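Putative hyaluronoglucosaminidase (Clostridium perfringens, PDB 6PWI) probably hydrolyses N-acetylhexosamine linkages in glycans as a family 84 glycoside hydrolase, here seen as its N-terminal domain, catalytic barrel and following helices. Local coordinates at residues 538-541 against 542-545; 428-431 against 432-435; 464-467 against 468-471; 191-194 against 195-198. All coordinates share one frame; numbering follows the deposited sequence.

Contact 1: residues 538-541 against 542-545; sequences KNEL and LKSE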
# COMPACT_ATOMS: atom_id res chain seq x y z
N LYS A 538 8.24 -18.37 -5.57
CA LYS A 538 7.18 -19.36 -5.61
C LYS A 538 5.82 -18.70 -5.87
O LYS A 538 4.79 -19.37 -5.82
CB LYS A 538 7.07 -20.09 -4.26
CG LYS A 538 8.35 -20.68 -3.69
CD LYS A 538 8.07 -21.46 -2.41
CE LYS A 538 9.27 -21.61 -1.50
NZ LYS A 538 10.18 -22.69 -1.97
N ASN A 539 5.83 -17.39 -6.17
CA ASN A 539 4.64 -16.59 -6.33
C ASN A 539 4.29 -16.44 -7.81
O ASN A 539 4.69 -15.48 -8.48
CB ASN A 539 4.81 -15.25 -5.59
CG ASN A 539 3.64 -14.29 -5.71
OD1 ASN A 539 2.71 -14.50 -6.49
ND2 ASN A 539 3.70 -13.21 -4.96
N GLU A 540 3.49 -17.39 -8.32
CA GLU A 540 3.09 -17.46 -9.72
C GLU A 540 2.43 -16.16 -10.16
O GLU A 540 2.57 -15.76 -11.31
CB GLU A 540 2.15 -18.64 -9.97
CG GLU A 540 2.81 -20.00 -9.80
CD GLU A 540 4.16 -20.14 -10.49
OE1 GLU A 540 4.27 -19.74 -11.67
OE2 GLU A 540 5.10 -20.64 -9.82
N LEU A 541 1.67 -15.53 -9.26
CA LEU A 541 0.91 -14.34 -9.60
C LEU A 541 1.85 -13.17 -9.88
O LEU A 541 1.63 -12.43 -10.83
CB LEU A 541 -0.09 -14.02 -8.49
CG LEU A 541 -1.34 -14.90 -8.44
CD1 LEU A 541 -2.14 -14.64 -7.17
CD2 LEU A 541 -2.20 -14.71 -9.68
N LEU A 542 2.89 -13.03 -9.05
CA LEU A 542 3.88 -11.98 -9.25
C LEU A 542 4.71 -12.26 -10.50
O LEU A 542 4.92 -11.38 -11.32
CB LEU A 542 4.73 -11.87 -7.98
CG LEU A 542 5.94 -10.94 -8.04
CD1 LEU A 542 5.53 -9.50 -8.31
CD2 LEU A 542 6.75 -11.03 -6.75
N LYS A 543 5.14 -13.52 -10.66
CA LYS A 543 6.00 -13.92 -11.76
C LYS A 543 5.39 -13.56 -13.11
O LYS A 543 6.08 -12.99 -13.96
CB LYS A 543 6.34 -15.41 -11.68
CG LYS A 543 7.32 -15.77 -10.58
CD LYS A 543 7.91 -17.15 -10.74
CE LYS A 543 7.17 -18.22 -9.95
NZ LYS A 543 7.83 -19.54 -10.10
N SER A 544 4.10 -13.89 -13.31
CA SER A 544 3.48 -13.71 -14.62
C SER A 544 3.15 -12.23 -14.86
O SER A 544 3.18 -11.77 -16.00
CB SER A 544 2.27 -14.59 -14.78
OG SER A 544 1.18 -14.09 -14.02
N GLU A 545 2.88 -11.50 -13.78
CA GLU A 545 2.56 -10.09 -13.83
C GLU A 545 3.75 -9.28 -14.35
O GLU A 545 3.57 -8.40 -15.20
CB GLU A 545 2.27 -9.63 -12.41
CG GLU A 545 1.08 -8.71 -12.30
CD GLU A 545 0.77 -8.39 -10.84
OE1 GLU A 545 -0.18 -8.99 -10.28
OE2 GLU A 545 1.50 -7.54 -10.28

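Contact 2: residues 428-431 against 432-435; sequences EAQA and SKVA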
# COMPACT_ATOMS: atom_id res chain seq x y z
N GLU A 428 -1.18 -3.77 -11.97
CA GLU A 428 -0.35 -4.91 -11.57
C GLU A 428 -0.40 -5.02 -10.05
O GLU A 428 0.31 -4.29 -9.34
CB GLU A 428 1.08 -4.76 -12.08
CG GLU A 428 1.22 -4.91 -13.58
CD GLU A 428 0.79 -3.70 -14.39
OE1 GLU A 428 0.66 -2.61 -13.80
OE2 GLU A 428 0.58 -3.85 -15.61
N ALA A 429 -1.22 -5.96 -9.57
CA ALA A 429 -1.58 -6.01 -8.16
C ALA A 429 -0.38 -6.38 -7.29
O ALA A 429 -0.08 -5.67 -6.33
CB ALA A 429 -2.75 -6.93 -7.95
N GLN A 430 0.31 -7.47 -7.64
CA GLN A 430 1.43 -7.97 -6.85
C GLN A 430 2.55 -6.93 -6.76
O GLN A 430 3.07 -6.68 -5.68
CB GLN A 430 1.92 -9.30 -7.40
CG GLN A 430 0.89 -10.42 -7.31
CD GLN A 430 0.68 -10.87 -5.88
OE1 GLN A 430 1.62 -11.08 -5.12
NE2 GLN A 430 -0.58 -11.04 -5.50
N ALA A 431 2.90 -6.30 -7.90
CA ALA A 431 3.91 -5.26 -7.96
C ALA A 431 3.56 -4.09 -7.05
O ALA A 431 4.44 -3.38 -6.57
CB ALA A 431 4.09 -4.82 -9.39
N SER A 432 2.26 -3.88 -6.81
CA SER A 432 1.78 -2.78 -6.00
C SER A 432 2.12 -2.98 -4.52
O SER A 432 2.02 -2.04 -3.73
CB SER A 432 0.31 -2.57 -6.19
OG SER A 432 0.05 -2.10 -7.50
N LYS A 433 2.53 -4.19 -4.15
CA LYS A 433 2.76 -4.48 -2.73
C LYS A 433 3.84 -3.57 -2.16
O LYS A 433 3.82 -3.30 -0.95
CB LYS A 433 3.07 -5.96 -2.47
CG LYS A 433 1.84 -6.87 -2.52
CD LYS A 433 2.22 -8.32 -2.50
CE LYS A 433 1.04 -9.26 -2.50
NZ LYS A 433 1.50 -10.60 -2.07
N VAL A 434 4.76 -3.08 -3.02
CA VAL A 434 5.85 -2.21 -2.61
C VAL A 434 5.27 -0.92 -2.02
O VAL A 434 5.66 -0.49 -0.93
CB VAL A 434 6.83 -1.94 -3.77
CG1 VAL A 434 7.90 -0.92 -3.41
CG2 VAL A 434 7.47 -3.21 -4.31
N ALA A 435 4.32 -0.32 -2.75
CA ALA A 435 3.69 0.91 -2.30
C ALA A 435 2.78 0.66 -1.11
O ALA A 435 2.71 1.49 -0.20
CB ALA A 435 2.95 1.55 -3.44
O HOH W 1 4.58 -0.72 -5.86

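Contact 3: residues 464-467 against 468-471; sequences PDAS and EELY. With EDO (1,2-ethanediol), chain E.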
# COMPACT_ATOMS: atom_id res chain seq x y z
N PRO A 464 9.75 -13.45 -0.08
CA PRO A 464 10.72 -14.03 0.86
C PRO A 464 11.84 -14.85 0.24
O PRO A 464 12.91 -14.98 0.83
CB PRO A 464 9.87 -14.92 1.78
CG PRO A 464 8.44 -14.50 1.52
CD PRO A 464 8.41 -14.04 0.07
N ASP A 465 11.62 -15.40 -0.96
CA ASP A 465 12.57 -16.32 -1.57
C ASP A 465 13.51 -15.60 -2.54
O ASP A 465 14.60 -16.10 -2.83
CB ASP A 465 11.87 -17.50 -2.23
CG ASP A 465 10.87 -18.20 -1.31
OD1 ASP A 465 11.31 -18.99 -0.45
OD2 ASP A 465 9.66 -17.92 -1.46
N ALA A 466 13.10 -14.43 -3.05
CA ALA A 466 13.84 -13.74 -4.09
C ALA A 466 13.90 -12.25 -3.81
O ALA A 466 13.73 -11.44 -4.72
CB ALA A 466 13.18 -14.03 -5.43
N SER A 467 14.17 -11.89 -2.55
CA SER A 467 14.01 -10.50 -2.13
C SER A 467 15.09 -9.60 -2.71
O SER A 467 14.82 -8.45 -3.05
CB SER A 467 13.87 -10.37 -0.64
OG SER A 467 14.97 -10.94 0.03
N GLU A 468 16.31 -10.14 -2.85
CA GLU A 468 17.40 -9.39 -3.46
C GLU A 468 17.06 -9.11 -4.92
O GLU A 468 17.21 -7.99 -5.40
CB GLU A 468 18.73 -10.14 -3.30
CG GLU A 468 19.28 -10.15 -1.88
CD GLU A 468 19.47 -8.81 -1.18
OE1 GLU A 468 19.49 -7.75 -1.86
OE2 GLU A 468 19.62 -8.82 0.07
N GLU A 469 16.54 -10.13 -5.61
CA GLU A 469 16.20 -10.01 -7.02
C GLU A 469 15.11 -8.96 -7.23
O GLU A 469 15.22 -8.12 -8.12
CB GLU A 469 15.80 -11.37 -7.60
CG GLU A 469 16.95 -12.34 -7.76
CD GLU A 469 17.38 -13.07 -6.49
OE1 GLU A 469 16.69 -12.93 -5.46
OE2 GLU A 469 18.42 -13.77 -6.55
N LEU A 470 14.04 -9.02 -6.43
CA LEU A 470 12.91 -8.12 -6.65
C LEU A 470 13.31 -6.69 -6.28
O LEU A 470 12.87 -5.75 -6.93
CB LEU A 470 11.69 -8.59 -5.87
CG LEU A 470 10.45 -7.71 -6.04
CD1 LEU A 470 9.98 -7.70 -7.50
CD2 LEU A 470 9.34 -8.14 -5.10
N TYR A 471 14.15 -6.55 -5.25
CA TYR A 471 14.76 -5.28 -4.91
C TYR A 471 15.58 -4.75 -6.09
O TYR A 471 15.48 -3.57 -6.42
CB TYR A 471 15.56 -5.39 -3.61
CG TYR A 471 16.15 -4.10 -3.09
CD1 TYR A 471 15.48 -2.90 -3.23
CD2 TYR A 471 17.37 -4.09 -2.42
CE1 TYR A 471 16.00 -1.72 -2.73
CE2 TYR A 471 17.92 -2.92 -1.93
CZ TYR A 471 17.23 -1.73 -2.08
OH TYR A 471 17.75 -0.56 -1.59
C1 EDO E . 16.91 -5.99 0.92
O1 EDO E . 18.12 -6.51 1.42
C2 EDO E . 16.16 -6.96 0.10
O2 EDO E . 16.03 -8.19 0.77

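Contact 4: residues 191-194 against 195-198; sequences WSNE and NRKD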
# COMPACT_ATOMS: atom_id res chain seq x y z
N TRP A 191 -8.34 -5.63 -10.92
CA TRP A 191 -7.69 -6.74 -10.26
C TRP A 191 -8.62 -7.95 -10.27
O TRP A 191 -9.84 -7.80 -10.20
CB TRP A 191 -7.30 -6.37 -8.83
CG TRP A 191 -6.31 -5.24 -8.73
CD1 TRP A 191 -5.33 -4.90 -9.61
CD2 TRP A 191 -6.19 -4.33 -7.62
NE1 TRP A 191 -4.62 -3.82 -9.15
CE2 TRP A 191 -5.12 -3.46 -7.93
CE3 TRP A 191 -6.88 -4.17 -6.42
CZ2 TRP A 191 -4.74 -2.43 -7.07
CZ3 TRP A 191 -6.50 -3.15 -5.57
CH2 TRP A 191 -5.45 -2.30 -5.90
N SER A 192 -8.03 -9.14 -10.35
CA SER A 192 -8.78 -10.36 -10.13
C SER A 192 -9.20 -10.46 -8.65
O SER A 192 -8.59 -9.84 -7.78
CB SER A 192 -7.97 -11.55 -10.54
OG SER A 192 -6.94 -11.77 -9.60
N ASN A 193 -10.23 -11.25 -8.38
CA ASN A 193 -10.67 -11.49 -7.02
C ASN A 193 -9.56 -12.14 -6.20
O ASN A 193 -9.36 -11.79 -5.04
CB ASN A 193 -12.00 -12.26 -6.97
CG ASN A 193 -13.16 -11.47 -7.53
OD1 ASN A 193 -13.09 -10.25 -7.65
ND2 ASN A 193 -14.24 -12.15 -7.88
N GLU A 194 -8.82 -13.09 -6.80
CA GLU A 194 -7.67 -13.69 -6.15
C GLU A 194 -6.74 -12.60 -5.62
O GLU A 194 -6.30 -12.68 -4.46
CB GLU A 194 -6.96 -14.64 -7.13
CG GLU A 194 -5.99 -15.61 -6.48
CD GLU A 194 -5.31 -16.62 -7.40
OE1 GLU A 194 -5.43 -16.48 -8.64
OE2 GLU A 194 -4.64 -17.56 -6.89
N ASN A 195 -6.45 -11.59 -6.45
CA ASN A 195 -5.47 -10.55 -6.14
C ASN A 195 -6.01 -9.56 -5.11
O ASN A 195 -5.26 -9.11 -4.25
CB ASN A 195 -4.93 -9.84 -7.38
CG ASN A 195 -3.73 -10.51 -8.01
OD1 ASN A 195 -2.80 -10.93 -7.32
ND2 ASN A 195 -3.72 -10.59 -9.33
N ARG A 196 -7.31 -9.22 -5.21
CA ARG A 196 -7.92 -8.34 -4.23
C ARG A 196 -7.80 -8.94 -2.83
O ARG A 196 -7.49 -8.24 -1.88
CB ARG A 196 -9.37 -8.03 -4.58
CG ARG A 196 -9.52 -7.01 -5.70
CD ARG A 196 -10.86 -7.21 -6.38
NE ARG A 196 -11.17 -6.18 -7.36
CZ ARG A 196 -12.05 -6.33 -8.33
NH1 ARG A 196 -12.71 -7.47 -8.45
NH2 ARG A 196 -12.28 -5.34 -9.18
N LYS A 197 -8.04 -10.26 -2.73
CA LYS A 197 -7.96 -10.94 -1.45
C LYS A 197 -6.51 -10.92 -0.95
O LYS A 197 -6.28 -10.75 0.24
CB LYS A 197 -8.49 -12.37 -1.57
CG LYS A 197 -9.99 -12.45 -1.79
CD LYS A 197 -10.49 -13.86 -1.98
CE LYS A 197 -11.86 -13.89 -2.61
NZ LYS A 197 -12.21 -15.26 -3.05
N ASP A 198 -5.56 -11.08 -1.88
CA ASP A 198 -4.16 -11.20 -1.54
C ASP A 198 -3.62 -9.86 -1.04
O ASP A 198 -2.76 -9.85 -0.15
CB ASP A 198 -3.33 -11.70 -2.72
CG ASP A 198 -2.02 -12.34 -2.29
OD1 ASP A 198 -2.07 -13.21 -1.40
OD2 ASP A 198 -0.97 -11.97 -2.86
O HOH W 2 -5.19 -8.94 -10.96

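Contact 1: residues 538-541 against 542-545
Asn539 and Leu542 cross at about a right angle, with the amide of Asn539 lying against CB of Leu542 (ND2 to CB 3.5 Å). With CG anti to the backbone nitrogen (chi1 178°), the Asn539 amide folds over the start of the helix, and its OD1 accepts from Leu542 N at 3.0 Å. The donor stands above the plane of the side-chain carbonyl, 64° out of it. The other end of the amide is also used, since ND2 donates to Gln430 OE1, which fixes the rotation of the group. Asn539 is thus the N-cap of helix 540-572, a long helix of the region that follows the catalytic barrel. Its own carbonyl begins the regular pattern, Lys543 N reaching Asn539 O at 3.0 Å. On another side of this first turn Glu540 and Lys543 run at an oblique angle to each other. The Glu540 chain bends at chi2 (-47°) and brings OE2 to Lys543 NZ, a salt bridge of 3.0 Å in which the ammonium comes on the syn side but tilted out of the carboxylate plane. Lys543 CE follows alongside Glu540 OE2. The same NZ donates to the carbonyls of Ser537 and Ala534, so the lysine ties the helix start to the end of helix 513-536. One turn on, CB of Glu545 rests 3.3 Å from Leu541 O. The carboxylate oxygens of Glu545 accept from the backbone nitrogens of Gln430 and Ala431, while the Leu541 side chain packs on Glu194 and Asn195.

Contact 2: residues 428-431 against 432-435
Lys433 lies beside Gln430, both side chains pointing the same way, where the chain leaves strand 418-423, the eighth strand of the (beta/alpha)8 barrel, and enters helix 433-444. The lysine starts from a backbone already tied to its neighbour, since Lys433 N donates to Gln430 O at 3.0 Å. Its CB sits 3.3 Å from that same Gln430 O, and CG keeps close to it. Lys433 CD lies between the two oxygens of Gln430, still slightly nearer the backbone O; only from CE on is OE1 the nearer. Lys433 CE comes within 3.2 Å of Gln430 OE1, and Lys433 NZ ends the run with a hydrogen bond of 3.1 Å to the same oxygen, tilted 26° from the plane of the amide carbonyl. The lysine stays extended beyond CG, whereas Gln430 bends at chi2 (-71°), which brings its amide level with the lysine tip. A second partner is stronger for both groups: Asp198 OD2 forms a salt bridge with Lys433 NZ and accepts from Gln430 NE2. Gln430 NE2 also donates to Asn195 OD1; with OE1 engaged as well, this buried amide is bonded at both ends, which is consistent with the modelled flip. The buried ammonium would probably be stabilised by the aspartate. Across the turn, Ser432 OG donates to Glu428 O at 2.9 Å and also accepts from Met426 N. Further along, one water donates to Ala431 O at 2.8 Å and accepts from Ala435 N at 3.1 Å, bridging two backbone groups that do not meet directly.

Contact 3: residues 464-467 against 468-471
Ser467 and Tyr471, one turn apart and joined by the bond from Tyr471 N to Ser467 O (3.0 Å), border a molecule of 1,2-ethanediol, probably left from the crystallisation liquor. Its O2 shares a hydrogen bond with Ser467 OG at 3.0 Å, and its O1 donates to Glu468 OE2 at 3.1 Å. C1 meets the tyrosine ring obliquely, 3.9 Å from Tyr471 CD2. Ser467 OG lies between the backbone nitrogen and the carbonyl carbon (chi1 57°), while the Glu468 chain bends at chi2, and together these turns bring both polar ends round the diol. Behind this shell Leu470 N donates to Ala466 O at 3.0 Å. The Glu469 chain, also bent at chi2, folds back so that Glu469 OE1 lies against CA and the carbonyl carbon of Ala466, with Ala466 CB 3.7 Å away, and OE2 forms a salt bridge with Lys536. The Tyr471 ring is placed by an edge-to-face contact with Trp455 and a cation-pi contact with Lys475. Side chains of this turn pack on helix 451-462 and on helix 513-536. The arrangement is the first turn of helix 467-475, an alpha-helical N-terminus with alanine, which has no side-chain capping group, at the N-cap.

Contact 4: residues 191-194 against 195-198
This is a helix-start contact, in which Trp191, Ser192 and Asn193 meet Asn195 and Arg196 where the first barrel strand, 179-184, has led through a loop into helix 193-204. Ser192 is the N-cap: its OG accepts from Asn195 N at 3.2 Å, and Ser192 O accepts from Arg196 N at 2.9 Å. A water accepting from Ser192 N (2.9 Å) and Asn195 ND2 (2.7 Å) bridges the cap to the asparagine, whose OD1 turns to the loop before helix 433-444. The Arg196 chain, extended from CG to NE, runs back past the cap. At its edge, almost in the guanidinium plane, Arg196 NH1 donates to Asn193 OD1 at 2.9 Å, approaching nearly along the line of the C=O bond but bent at the hydrogen (136°), with the amide and guanidinium planes 31° apart. Over one face lies Trp191 O, 3.2 Å from Arg196 CZ. Nearer the backbone, Arg196 CG meets the edge of the indole, 3.9 Å from Trp191 CE3, and the ring and guanidinium planes stand 66° apart. Glu184 completes the arginine site, making a salt bridge to NE and accepting from Trp191 N, so one carboxylate ties the end of the strand to both loop and helix. Trp191 NE1 donates to Met426 O. Such a capped helix start, with its arginine turned back to the preceding strand, belongs here to the first beta-alpha-beta crossover of the (beta/alpha)8 barrel.

Overall arrangement
All four contacts are first turns or approaches to helices, but they differ in setting. Contact 2 is wholly buried, contacts 3 and 4 are partly so, and contact 1 lies at the surface. Contacts 4 and 2 lie at the helices that follow the first and eighth barrel strands, and they meet by polar bonds of the Gln430 amide and by Ala429 packing on Trp191 and Asn195. Contact 1 brings helix 540-572 onto both, by polar bonds to contact 2 and by packing of Leu541 on contact 4. Contact 3 meets contact 1 by packing and does not touch contacts 2 and 4. Side chains cap the helices of contacts 1 and 4, whereas the N-cap of contact 3 is an alanine.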